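Local structure of phosphoethanolamine N-methyltransferase 1 (Haemonchus contortus, 4KRG) at residues 263-272 and 332-340. The protein probably methylates phosphoethanolamine with S-adenosylmethionine as methyl donor, an early step of nematode phosphocholine synthesis. Sequence-based numbering, arbitrary orientation.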
loop_
_atom_site.group_PDB
_atom_site.type_symbol
_atom_site.label_atom_id
_atom_site.label_comp_id
_atom_site.label_asym_id
_atom_site.label_seq_id
_atom_site.Cartn_x
_atom_site.Cartn_y
_atom_site.Cartn_z
ATOM N N GLU A 263 10.589 6.220 13.898
ATOM C CA GLU A 263 10.639 4.766 13.934
ATOM C C GLU A 263 10.914 4.197 12.554
ATOM O O GLU A 263 11.639 3.222 12.428
ATOM C CB GLU A 263 9.351 4.182 14.523
ATOM C CG GLU A 263 9.157 4.508 16.002
ATOM C CD GLU A 263 7.785 4.116 16.539
ATOM O OE1 GLU A 263 6.902 3.725 15.745
ATOM O OE2 GLU A 263 7.589 4.204 17.770
ATOM N N GLN A 264 10.340 4.803 11.520
ATOM C CA GLN A 264 10.634 4.385 10.154
ATOM C C GLN A 264 12.113 4.540 9.848
ATOM O O GLN A 264 12.735 3.632 9.297
ATOM C CB GLN A 264 9.825 5.174 9.127
ATOM C CG GLN A 264 10.136 4.777 7.692
ATOM C CD GLN A 264 9.741 3.343 7.377
ATOM O OE1 GLN A 264 8.573 3.052 7.136
ATOM N NE2 GLN A 264 10.718 2.440 7.378
ATOM N N LYS A 265 12.679 5.685 10.213
ATOM C CA LYS A 265 14.090 5.940 9.929
ATOM C C LYS A 265 15.032 4.908 10.549
ATOM O O LYS A 265 16.038 4.545 9.937
ATOM C CB LYS A 265 14.509 7.361 10.326
ATOM C CG LYS A 265 14.103 8.464 9.346
ATOM C CD LYS A 265 14.166 8.019 7.880
ATOM C CE LYS A 265 15.584 7.755 7.380
ATOM N NZ LYS A 265 15.565 7.158 6.015
ATOM N N THR A 266 14.713 4.416 11.743
ATOM C CA THR A 266 15.556 3.384 12.347
ATOM C C THR A 266 15.483 2.074 11.564
ATOM O O THR A 266 16.466 1.339 11.483
ATOM C CB THR A 266 15.228 3.119 13.833
ATOM O OG1 THR A 266 14.032 2.339 13.936
ATOM C CG2 THR A 266 15.061 4.422 14.593
ATOM N N TRP A 267 14.322 1.780 10.990
ATOM C CA TRP A 267 14.176 0.576 10.184
ATOM C C TRP A 267 14.920 0.686 8.854
ATOM O O TRP A 267 15.549 -0.276 8.408
ATOM C CB TRP A 267 12.701 0.206 10.003
ATOM C CG TRP A 267 12.130 -0.404 11.249
ATOM C CD1 TRP A 267 11.114 0.084 12.021
ATOM C CD2 TRP A 267 12.574 -1.605 11.891
ATOM N NE1 TRP A 267 10.892 -0.746 13.091
ATOM C CE2 TRP A 267 11.778 -1.790 13.036
ATOM C CE3 TRP A 267 13.574 -2.545 11.600
ATOM C CZ2 TRP A 267 11.946 -2.879 13.896
ATOM C CZ3 TRP A 267 13.736 -3.621 12.449
ATOM C CH2 TRP A 267 12.928 -3.782 13.583
ATOM N N ASP A 268 14.873 1.864 8.239
ATOM C CA ASP A 268 15.678 2.116 7.048
ATOM C C ASP A 268 17.156 1.844 7.322
ATOM O O ASP A 268 17.850 1.257 6.504
ATOM C CB ASP A 268 15.512 3.559 6.566
ATOM C CG ASP A 268 14.079 3.916 6.271
ATOM O OD1 ASP A 268 13.261 2.998 6.040
ATOM O OD2 ASP A 268 13.773 5.127 6.267
ATOM N N GLU A 269 17.629 2.268 8.486
ATOM C CA GLU A 269 19.030 2.087 8.860
ATOM C C GLU A 269 19.399 0.630 9.043
ATOM O O GLU A 269 20.537 0.237 8.805
ATOM C CB GLU A 269 19.339 2.826 10.162
ATOM C CG GLU A 269 19.269 4.333 10.065
ATOM C CD GLU A 269 19.555 5.009 11.394
ATOM O OE1 GLU A 269 19.278 4.392 12.448
ATOM O OE2 GLU A 269 20.062 6.150 11.382
ATOM N N LYS A 270 18.445 -0.171 9.494
ATOM C CA LYS A 270 18.709 -1.589 9.690
ATOM C C LYS A 270 18.654 -2.370 8.379
ATOM O O LYS A 270 19.430 -3.297 8.173
ATOM C CB LYS A 270 17.722 -2.188 10.696
ATOM C CG LYS A 270 17.817 -1.594 12.084
ATOM C CD LYS A 270 16.878 -2.307 13.040
ATOM C CE LYS A 270 16.778 -1.574 14.368
ATOM N NZ LYS A 270 15.643 -2.067 15.203
ATOM N N LEU A 271 17.748 -1.983 7.490
ATOM C CA LEU A 271 17.403 -2.838 6.358
ATOM C C LEU A 271 17.874 -2.403 4.969
ATOM O O LEU A 271 17.955 -3.231 4.067
ATOM C CB LEU A 271 15.892 -3.091 6.338
ATOM C CG LEU A 271 15.414 -4.140 7.338
ATOM C CD1 LEU A 271 13.905 -4.213 7.368
ATOM C CD2 LEU A 271 15.988 -5.488 6.971
ATOM N N ASP A 272 18.184 -1.127 4.780
ATOM C CA ASP A 272 18.460 -0.633 3.428
ATOM C C ASP A 272 19.718 -1.210 2.755
ATOM O O ASP A 272 19.777 -1.330 1.532
ATOM C CB ASP A 272 18.496 0.895 3.393
ATOM C CG ASP A 272 17.120 1.524 3.530
ATOM O OD1 ASP A 272 16.100 0.798 3.478
ATOM O OD2 ASP A 272 17.075 2.765 3.685
ATOM N N GLU A 332 4.074 -2.509 8.510
ATOM C CA GLU A 332 4.148 -1.275 7.720
ATOM C C GLU A 332 5.565 -0.765 7.468
ATOM O O GLU A 332 5.901 -0.388 6.348
ATOM C CB GLU A 332 3.321 -0.160 8.371
ATOM C CG GLU A 332 1.830 -0.419 8.404
ATOM C CD GLU A 332 1.365 -1.073 9.696
ATOM O OE1 GLU A 332 2.182 -1.733 10.368
ATOM O OE2 GLU A 332 0.174 -0.923 10.044
ATOM N N TYR A 333 6.390 -0.752 8.512
ATOM C CA TYR A 333 7.729 -0.186 8.411
ATOM C C TYR A 333 8.613 -1.046 7.538
ATOM O O TYR A 333 9.504 -0.546 6.857
ATOM C CB TYR A 333 8.370 -0.071 9.789
ATOM C CG TYR A 333 7.735 0.951 10.698
ATOM C CD1 TYR A 333 7.305 2.178 10.211
ATOM C CD2 TYR A 333 7.572 0.690 12.047
ATOM C CE1 TYR A 333 6.729 3.115 11.050
ATOM C CE2 TYR A 333 7.002 1.617 12.892
ATOM C CZ TYR A 333 6.579 2.828 12.388
ATOM O OH TYR A 333 6.009 3.746 13.237
ATOM N N LEU A 334 8.367 -2.349 7.574
ATOM C CA LEU A 334 9.191 -3.303 6.845
ATOM C C LEU A 334 8.730 -3.370 5.390
ATOM O O LEU A 334 9.530 -3.542 4.476
ATOM C CB LEU A 334 9.163 -4.666 7.544
ATOM C CG LEU A 334 9.439 -4.539 9.051
ATOM C CD1 LEU A 334 9.414 -5.868 9.767
ATOM C CD2 LEU A 334 10.750 -3.848 9.308
ATOM N N TYR A 335 7.434 -3.182 5.181
ATOM C CA TYR A 335 6.886 -3.049 3.836
ATOM C C TYR A 335 7.501 -1.847 3.122
ATOM O O TYR A 335 7.887 -1.947 1.955
ATOM C CB TYR A 335 5.361 -2.948 3.910
ATOM C CG TYR A 335 4.640 -2.363 2.707
ATOM C CD1 TYR A 335 4.478 -3.091 1.535
ATOM C CD2 TYR A 335 4.053 -1.109 2.782
ATOM C CE1 TYR A 335 3.786 -2.557 0.453
ATOM C CE2 TYR A 335 3.355 -0.569 1.715
ATOM C CZ TYR A 335 3.226 -1.293 0.555
ATOM O OH TYR A 335 2.526 -0.747 -0.495
ATOM N N ARG A 336 7.602 -0.720 3.820
ATOM C CA ARG A 336 8.244 0.462 3.255
ATOM C C ARG A 336 9.671 0.116 2.778
ATOM O O ARG A 336 10.061 0.469 1.664
ATOM C CB ARG A 336 8.226 1.620 4.275
ATOM C CG ARG A 336 8.863 2.969 3.844
ATOM C CD ARG A 336 10.388 2.888 3.701
ATOM N NE ARG A 336 11.163 4.008 4.218
ATOM C CZ ARG A 336 11.386 5.137 3.557
ATOM N NH1 ARG A 336 10.848 5.335 2.360
ATOM N NH2 ARG A 336 12.130 6.077 4.109
ATOM N N THR A 337 10.457 -0.558 3.616
ATOM C CA THR A 337 11.831 -0.904 3.228
ATOM C C THR A 337 11.873 -1.832 2.019
ATOM O O THR A 337 12.845 -1.838 1.269
ATOM C CB THR A 337 12.643 -1.531 4.378
ATOM O OG1 THR A 337 12.179 -2.860 4.632
ATOM C CG2 THR A 337 12.519 -0.694 5.632
ATOM N N SER A 338 10.825 -2.623 1.827
ATOM C CA SER A 338 10.747 -3.453 0.627
ATOM C C SER A 338 10.491 -2.596 -0.605
ATOM O O SER A 338 11.011 -2.884 -1.684
ATOM C CB SER A 338 9.678 -4.535 0.760
ATOM O OG SER A 338 10.104 -5.553 1.645
ATOM N N LEU A 339 9.691 -1.543 -0.452
ATOM C CA LEU A 339 9.484 -0.593 -1.552
ATOM C C LEU A 339 10.779 0.147 -1.889
ATOM O O LEU A 339 11.084 0.393 -3.053
ATOM C CB LEU A 339 8.356 0.404 -1.242
ATOM C CG LEU A 339 6.926 -0.146 -1.221
ATOM C CD1 LEU A 339 5.904 0.983 -1.162
ATOM C CD2 LEU A 339 6.678 -1.015 -2.430
ATOM N N THR A 340 11.546 0.495 -0.863
ATOM C CA THR A 340 12.829 1.148 -1.078
ATOM C C THR A 340 13.751 0.246 -1.899
ATOM O O THR A 340 14.329 0.675 -2.895
ATOM C CB THR A 340 13.471 1.532 0.251
ATOM O OG1 THR A 340 12.608 2.459 0.919
ATOM C CG2 THR A 340 14.823 2.180 0.025
HETATM O O HOH W 1 13.634 1.870 3.504
HETATM O O HOH W 2 15.350 -1.244 2.087
#
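Helices 263-271 and 332-340 cross at -51° with their axes 9.4 Å apart, and Gln264 and Asp268 lie beside Tyr333 and Thr337. Thr337 is a knob in the hole formed by Gln264, Trp267, Asp268 and Leu271. Its OG1 turns back to its own helix and donates to Leu334 O. Two nitrogens of Arg336 hold the two oxygens of Asp268. Arg336 NE comes to the syn side of Asp268 OD1 at 3.0 Å. Arg336 NH2 meets Asp268 OD2 from above the carboxylate plane at 2.9 Å. Both bonds are tilted from the guanidinium plane. Lys265 NZ reaches the anti side of Asp268 OD2, completing a salt-bridge network. Helix 332-340 follows strand 324-329, which pairs in parallel with strands 297-302 and 350-354; segment 263-271 belongs to the long helix 249-271, which precedes them. A chi1 of 179° and a bend at chi2 bring Gln264 NE2 to Tyr333 O, 3.3 Å away and nearly straight (165°). Gln264 OE1 lies by Arg336 CB and is hydrogen-bonded to Ser190 OG. Tyr333 OH donates to the anti lone pair of Glu263 OE1 at 2.7 Å. One water bridges Asp268 OD1, Asp272 OD1 and Thr340 OG1, which is also hydrogen-bonded to Arg230 NH2; a second joins Asp272 OD1 to Thr337 O. Leu334 CD2 makes a CH-pi contact over one face of the Trp267 six-membered ring, 4.1 Å from its centroid.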